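Local coordinates for protein squalene synthase HpnC (Alicyclobacillus acidocaldarius subsp. acidocaldarius, PDB 4HD1) that probably acts as a squalene synthase of the squalene/phytoene synthase family, an all-helical class of prenyl-joining transferases, at residues R114-K119 and R129-Y134; T121-E126 and V185-L190. All blocks are in the same frame, centred on the assembly; numbering follows the deposited sequence.

Contact 1 (R114-K119 and R129-Y134); sequences RRDQRK and RDYCRY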
loop_
_atom_site.group_PDB
_atom_site.type_symbol
_atom_site.label_atom_id
_atom_site.label_comp_id
_atom_site.label_asym_id
_atom_site.label_seq_id
_atom_site.Cartn_x
_atom_site.Cartn_y
_atom_site.Cartn_z
ATOM N N ARG A 114 -7.329 0.951 11.338
ATOM C CA ARG A 114 -7.989 0.310 12.485
ATOM C C ARG A 114 -7.405 -1.075 12.764
ATOM O O ARG A 114 -7.298 -1.475 13.924
ATOM C CB ARG A 114 -9.501 0.193 12.279
ATOM C CG ARG A 114 -10.216 1.511 12.030
ATOM C CD ARG A 114 -11.726 1.320 11.983
ATOM N NE ARG A 114 -12.423 2.553 11.618
ATOM C CZ ARG A 114 -13.000 2.776 10.437
ATOM N NH1 ARG A 114 -12.981 1.847 9.482
ATOM N NH2 ARG A 114 -13.605 3.933 10.209
ATOM N N ARG A 115 -7.036 -1.801 11.704
ATOM C CA ARG A 115 -6.414 -3.124 11.840
ATOM C C ARG A 115 -5.050 -3.009 12.507
ATOM O O ARG A 115 -4.697 -3.830 13.349
ATOM C CB ARG A 115 -6.261 -3.828 10.484
ATOM C CG ARG A 115 -7.503 -3.819 9.613
ATOM C CD ARG A 115 -8.530 -4.837 10.056
ATOM N NE ARG A 115 -8.308 -6.106 9.372
ATOM C CZ ARG A 115 -9.281 -6.887 8.922
ATOM N NH1 ARG A 115 -10.550 -6.532 9.073
ATOM N NH2 ARG A 115 -8.983 -8.019 8.314
ATOM N N ASP A 116 -4.296 -1.978 12.127
ATOM C CA ASP A 116 -2.980 -1.718 12.703
ATOM C C ASP A 116 -3.073 -1.337 14.184
ATOM O O ASP A 116 -2.163 -1.636 14.949
ATOM C CB ASP A 116 -2.261 -0.623 11.912
ATOM C CG ASP A 116 -0.809 -0.973 11.585
ATOM O OD1 ASP A 116 -0.504 -2.146 11.268
ATOM O OD2 ASP A 116 0.034 -0.054 11.619
ATOM N N GLN A 117 -4.169 -0.689 14.584
ATOM C CA GLN A 117 -4.399 -0.328 15.989
ATOM C C GLN A 117 -4.528 -1.561 16.873
ATOM O O GLN A 117 -4.009 -1.590 17.990
ATOM C CB GLN A 117 -5.674 0.507 16.148
ATOM C CG GLN A 117 -5.529 1.987 15.831
ATOM C CD GLN A 117 -6.873 2.699 15.726
ATOM O OE1 GLN A 117 -7.673 2.695 16.664
ATOM N NE2 GLN A 117 -7.123 3.318 14.576
ATOM N N ARG A 118 -5.224 -2.574 16.361
ATOM C CA ARG A 118 -5.620 -3.723 17.162
ATOM C C ARG A 118 -4.683 -4.934 17.094
ATOM O O ARG A 118 -4.838 -5.885 17.866
ATOM C CB ARG A 118 -7.070 -4.126 16.847
ATOM C CG ARG A 118 -7.337 -4.566 15.418
ATOM C CD ARG A 118 -8.747 -5.126 15.279
ATOM N NE ARG A 118 -9.773 -4.080 15.315
ATOM C CZ ARG A 118 -10.457 -3.649 14.254
ATOM N NH1 ARG A 118 -11.367 -2.694 14.398
ATOM N NH2 ARG A 118 -10.242 -4.171 13.051
ATOM N N LYS A 119 -3.708 -4.902 16.191
ATOM C CA LYS A 119 -2.767 -6.016 16.071
ATOM C C LYS A 119 -1.306 -5.581 16.108
ATOM O O LYS A 119 -0.867 -4.731 15.322
ATOM C CB LYS A 119 -3.049 -6.854 14.824
ATOM C CG LYS A 119 -4.294 -7.714 14.942
ATOM C CD LYS A 119 -4.267 -8.884 13.974
ATOM C CE LYS A 119 -5.558 -9.676 14.089
ATOM N NZ LYS A 119 -5.412 -11.069 13.595
ATOM N N ARG A 129 -1.721 -12.083 5.386
ATOM C CA ARG A 129 -2.351 -11.940 4.074
ATOM C C ARG A 129 -3.604 -11.071 4.189
ATOM O O ARG A 129 -3.792 -10.147 3.406
ATOM C CB ARG A 129 -2.702 -13.314 3.498
ATOM C CG ARG A 129 -3.379 -13.284 2.141
ATOM C CD ARG A 129 -2.428 -13.689 1.031
ATOM N NE ARG A 129 -3.131 -13.760 -0.248
ATOM C CZ ARG A 129 -2.720 -14.449 -1.310
ATOM N NH1 ARG A 129 -1.596 -15.151 -1.268
ATOM N NH2 ARG A 129 -3.446 -14.441 -2.419
ATOM N N ASP A 130 -4.439 -11.353 5.187
ATOM C CA ASP A 130 -5.691 -10.624 5.378
ATOM C C ASP A 130 -5.484 -9.129 5.659
ATOM O O ASP A 130 -6.241 -8.292 5.163
ATOM C CB ASP A 130 -6.537 -11.262 6.475
ATOM C CG ASP A 130 -8.014 -11.062 6.245
ATOM O OD1 ASP A 130 -8.641 -10.315 7.024
ATOM O OD2 ASP A 130 -8.541 -11.635 5.265
ATOM N N TYR A 131 -4.458 -8.805 6.445
ATOM C CA TYR A 131 -4.084 -7.412 6.681
ATOM C C TYR A 131 -3.728 -6.717 5.365
ATOM O O TYR A 131 -4.181 -5.597 5.106
ATOM C CB TYR A 131 -2.925 -7.316 7.681
ATOM C CG TYR A 131 -2.357 -5.917 7.849
ATOM C CD1 TYR A 131 -3.170 -4.852 8.246
ATOM C CD2 TYR A 131 -1.002 -5.663 7.622
ATOM C CE1 TYR A 131 -2.653 -3.573 8.397
ATOM C CE2 TYR A 131 -0.471 -4.388 7.776
ATOM C CZ TYR A 131 -1.300 -3.348 8.160
ATOM O OH TYR A 131 -0.781 -2.080 8.317
ATOM N N CYS A 132 -2.935 -7.397 4.536
ATOM C CA CYS A 132 -2.534 -6.887 3.220
ATOM C C CYS A 132 -3.709 -6.524 2.317
ATOM O O CYS A 132 -3.601 -5.600 1.510
ATOM C CB CYS A 132 -1.617 -7.882 2.515
ATOM S SG CYS A 132 -0.008 -8.031 3.312
ATOM N N ARG A 133 -4.826 -7.239 2.466
ATOM C CA ARG A 133 -6.051 -6.934 1.718
ATOM C C ARG A 133 -6.616 -5.541 2.032
ATOM O O ARG A 133 -7.475 -5.036 1.300
ATOM C CB ARG A 133 -7.117 -8.006 1.954
ATOM C CG ARG A 133 -6.830 -9.326 1.248
ATOM C CD ARG A 133 -7.793 -10.430 1.663
ATOM N NE ARG A 133 -9.178 -10.109 1.318
ATOM C CZ ARG A 133 -10.093 -9.665 2.179
ATOM N NH1 ARG A 133 -9.786 -9.493 3.461
ATOM N NH2 ARG A 133 -11.322 -9.397 1.757
ATOM N N TYR A 134 -6.128 -4.925 3.110
ATOM C CA TYR A 134 -6.597 -3.603 3.531
ATOM C C TYR A 134 -5.518 -2.549 3.379
ATOM O O TYR A 134 -5.811 -1.412 3.020
ATOM C CB TYR A 134 -7.131 -3.633 4.977
ATOM C CG TYR A 134 -8.351 -4.514 5.120
ATOM C CD1 TYR A 134 -9.638 -3.986 4.997
ATOM C CD2 TYR A 134 -8.219 -5.887 5.337
ATOM C CE1 TYR A 134 -10.759 -4.799 5.099
ATOM C CE2 TYR A 134 -9.330 -6.707 5.441
ATOM C CZ TYR A 134 -10.593 -6.159 5.324
ATOM O OH TYR A 134 -11.689 -6.977 5.432
#
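Over one face of the Arg115 guanidinium lies the ring of Tyr134, while the carboxylate of Asp130 meets it at the edge. The nearest ring atom, Tyr134 CE2, sits above the guanidinium but off its centre, and the two planes are turned 38° from each other. Seen from the tyrosine, this is an off-centre cation-pi contact, with Arg115 CZ 4.0 Å from the centroid of the Tyr134 ring. At the edge, Arg115 NH2 makes a salt bridge to Asp130 OD1 at 2.7 Å. The other oxygen, Asp130 OD2, pairs with Arg133 NH1 at 3.1 Å, which makes a network of two arginines sharing one aspartate. Bends at chi2 (-78°) and chi3 (-90°) fold the Arg115 chain on its way to the tyrosine and the aspartate. The ring of Tyr131 has Arg115 CB at its edge, 4.0 Å from CD1. Its OH lies 3.0 Å from Asp116 OD1, whose hydrogen bond is with Tyr184 OH. The helix segments 114-118 and 129-134 run roughly antiparallel, their axes 10.7 Å apart at closest approach. In this all-helical fold the contact packs two consecutive helices, joined by a short connection, through a surface salt-bridge network. Asp130, placed between two cations, probably stays ionised and offsets the repulsion between Arg115 and Arg133; the tyrosine face adds a second, less directional hold on the Arg115 charge.

Contact 2 (T121-E126 and V185-L190); sequences TYDTWE and VPRADL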
loop_
_atom_site.group_PDB
_atom_site.type_symbol
_atom_site.label_atom_id
_atom_site.label_comp_id
_atom_site.label_asym_id
_atom_site.label_seq_id
_atom_site.Cartn_x
_atom_site.Cartn_y
_atom_site.Cartn_z
ATOM N N THR A 121 0.929 -8.313 16.815
ATOM C CA THR A 121 1.508 -9.594 16.405
ATOM C C THR A 121 0.525 -10.318 15.482
ATOM O O THR A 121 -0.686 -10.093 15.562
ATOM C CB THR A 121 1.890 -10.503 17.613
ATOM O OG1 THR A 121 0.712 -10.994 18.263
ATOM C CG2 THR A 121 2.764 -9.764 18.635
ATOM N N TYR A 122 1.050 -11.171 14.604
ATOM C CA TYR A 122 0.222 -11.980 13.705
ATOM C C TYR A 122 0.415 -13.483 13.940
ATOM O O TYR A 122 1.546 -13.982 13.995
ATOM C CB TYR A 122 0.459 -11.588 12.232
ATOM C CG TYR A 122 -0.144 -10.236 11.895
ATOM C CD1 TYR A 122 -1.419 -10.137 11.332
ATOM C CD2 TYR A 122 0.542 -9.054 12.178
ATOM C CE1 TYR A 122 -1.984 -8.900 11.048
ATOM C CE2 TYR A 122 -0.018 -7.815 11.902
ATOM C CZ TYR A 122 -1.277 -7.745 11.339
ATOM O OH TYR A 122 -1.826 -6.516 11.070
ATOM N N ASP A 123 -0.702 -14.191 14.092
ATOM C CA ASP A 123 -0.693 -15.619 14.392
ATOM C C ASP A 123 -0.289 -16.483 13.194
ATOM O O ASP A 123 0.610 -17.322 13.304
ATOM C CB ASP A 123 -2.069 -16.043 14.907
ATOM C CG ASP A 123 -1.996 -17.199 15.870
ATOM O OD1 ASP A 123 -1.745 -18.340 15.424
ATOM O OD2 ASP A 123 -2.202 -16.958 17.077
ATOM N N THR A 124 -0.960 -16.280 12.058
ATOM C CA THR A 124 -0.735 -17.109 10.869
ATOM C C THR A 124 -0.471 -16.282 9.615
ATOM O O THR A 124 -0.684 -15.066 9.595
ATOM C CB THR A 124 -1.911 -18.088 10.592
ATOM O OG1 THR A 124 -3.093 -17.356 10.234
ATOM C CG2 THR A 124 -2.199 -18.972 11.809
ATOM N N TRP A 125 -0.003 -16.961 8.573
ATOM C CA TRP A 125 0.167 -16.361 7.254
ATOM C C TRP A 125 -1.126 -15.799 6.732
ATOM O O TRP A 125 -1.132 -14.735 6.113
ATOM C CB TRP A 125 0.746 -17.376 6.271
ATOM C CG TRP A 125 0.653 -16.925 4.833
ATOM C CD1 TRP A 125 -0.196 -17.411 3.843
ATOM C CD2 TRP A 125 1.413 -15.848 4.186
ATOM N NE1 TRP A 125 -0.004 -16.744 2.662
ATOM C CE2 TRP A 125 0.945 -15.795 2.795
ATOM C CE3 TRP A 125 2.408 -14.966 4.596
ATOM C CZ2 TRP A 125 1.461 -14.890 1.879
ATOM C CZ3 TRP A 125 2.921 -14.059 3.663
ATOM C CH2 TRP A 125 2.458 -14.023 2.339
ATOM N N GLU A 126 -2.229 -16.504 6.985
ATOM C CA GLU A 126 -3.564 -16.060 6.569
ATOM C C GLU A 126 -3.951 -14.722 7.197
ATOM O O GLU A 126 -4.587 -13.892 6.547
ATOM C CB GLU A 126 -4.628 -17.117 6.888
ATOM C CG GLU A 126 -4.652 -18.302 5.933
ATOM C CD GLU A 126 -3.473 -19.251 6.114
ATOM O OE1 GLU A 126 -3.085 -19.534 7.271
ATOM O OE2 GLU A 126 -2.937 -19.724 5.090
ATOM N N VAL A 185 6.022 -11.023 11.241
ATOM C CA VAL A 185 6.356 -12.422 10.966
ATOM C C VAL A 185 5.318 -13.300 11.659
ATOM O O VAL A 185 5.125 -13.167 12.860
ATOM C CB VAL A 185 7.772 -12.795 11.452
ATOM C CG1 VAL A 185 8.135 -14.190 10.983
ATOM C CG2 VAL A 185 8.799 -11.804 10.935
ATOM N N PRO A 186 4.616 -14.164 10.903
ATOM C CA PRO A 186 3.569 -14.990 11.515
ATOM C C PRO A 186 4.110 -15.937 12.591
ATOM O O PRO A 186 5.191 -16.520 12.420
ATOM C CB PRO A 186 3.002 -15.775 10.328
ATOM C CG PRO A 186 3.312 -14.929 9.139
ATOM C CD PRO A 186 4.652 -14.326 9.438
ATOM N N ARG A 187 3.344 -16.084 13.673
ATOM C CA ARG A 187 3.727 -16.897 14.829
ATOM C C ARG A 187 3.891 -18.379 14.474
ATOM O O ARG A 187 4.835 -19.026 14.928
ATOM C CB ARG A 187 2.705 -16.722 15.968
ATOM C CG ARG A 187 3.303 -16.798 17.373
ATOM C CD ARG A 187 2.238 -16.866 18.469
ATOM N NE ARG A 187 2.084 -15.609 19.200
ATOM C CZ ARG A 187 1.401 -14.558 18.750
ATOM N NH1 ARG A 187 0.811 -14.608 17.563
ATOM N NH2 ARG A 187 1.316 -13.459 19.484
ATOM N N ALA A 188 2.979 -18.900 13.652
ATOM C CA ALA A 188 2.994 -20.305 13.230
ATOM C C ALA A 188 4.155 -20.641 12.297
ATOM O O ALA A 188 4.698 -21.742 12.357
ATOM C CB ALA A 188 1.665 -20.686 12.594
ATOM N N ASP A 189 4.539 -19.689 11.449
ATOM C CA ASP A 189 5.664 -19.884 10.530
ATOM C C ASP A 189 7.006 -19.886 11.262
ATOM O O ASP A 189 7.962 -20.515 10.805
ATOM C CB ASP A 189 5.667 -18.831 9.417
ATOM C CG ASP A 189 4.408 -18.868 8.564
ATOM O OD1 ASP A 189 3.612 -19.822 8.684
ATOM O OD2 ASP A 189 4.207 -17.932 7.767
ATOM N N LEU A 190 7.073 -19.183 12.393
ATOM C CA LEU A 190 8.254 -19.232 13.251
ATOM C C LEU A 190 8.319 -20.549 14.006
ATOM O O LEU A 190 9.383 -21.166 14.093
ATOM C CB LEU A 190 8.275 -18.060 14.230
ATOM C CG LEU A 190 8.791 -16.740 13.657
ATOM C CD1 LEU A 190 8.404 -15.575 14.561
ATOM C CD2 LEU A 190 10.298 -16.784 13.433
HETATM O O HOH W 1 3.757 -11.664 14.810
#
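Two backbone hydrogen bonds join Tyr122 and Asp123 to the start of helix 187-191. Arg187 N gives one to Tyr122 O at 2.8 Å, and Ala188 N the other to Asp123 O at 2.9 Å. Carbonyls of a distant loop thereby take up N-H groups of the helix's first turn, and Pro186 CA adds a C-H...O contact to Tyr122 O. A water links Tyr122 N, from which it accepts, to Val185 O. Among side chains, Thr121 OG1 stands between the backbone N and the carbonyl carbon (chi1 70°) and there accepts from Arg187 NH2 at 2.8 Å, tilted 19° from the guanidinium plane, in the conformer given; a second was modelled, so the bond may not be permanent. An alanine at Thr121 would probably leave Arg187 NH2 without this acceptor in this conformer, its guanidinium freer to turn. In it, Asp123 OD2 is a long 3.9 Å from Arg187 NH1, well out of the guanidinium plane, an attraction of charges alone. Pro186 CB rests 3.6 Å from Thr124 C, and Trp125 CB meets Asp189 OD2, whose salt bridge is to Arg219. Main-chain bonds fix loop to helix start; Arg187, in this conformer, adds a hydrogen bond and a weaker attraction.

Overall arrangement
Contact 1 lies at the surface, its centre about 12 Å from that of the chain, whereas contact 2 is partly buried although its centre is farther out, at about 20 Å. Both draw on helix 125-135: contact 1 uses its later turns against helix 104-118, and contact 2 its beginning and the preceding loop against the start of helix 187-191. The former joins segments close in sequence through charged and aromatic side chains; the latter brings together segments 59 residues apart, mostly through backbone hydrogen bonds, with a water, the Arg187 side chain and proline packing added. Their centres are about 13 Å apart, and they meet directly where Tyr122 OH packs 3.3 Å from Tyr131 CG.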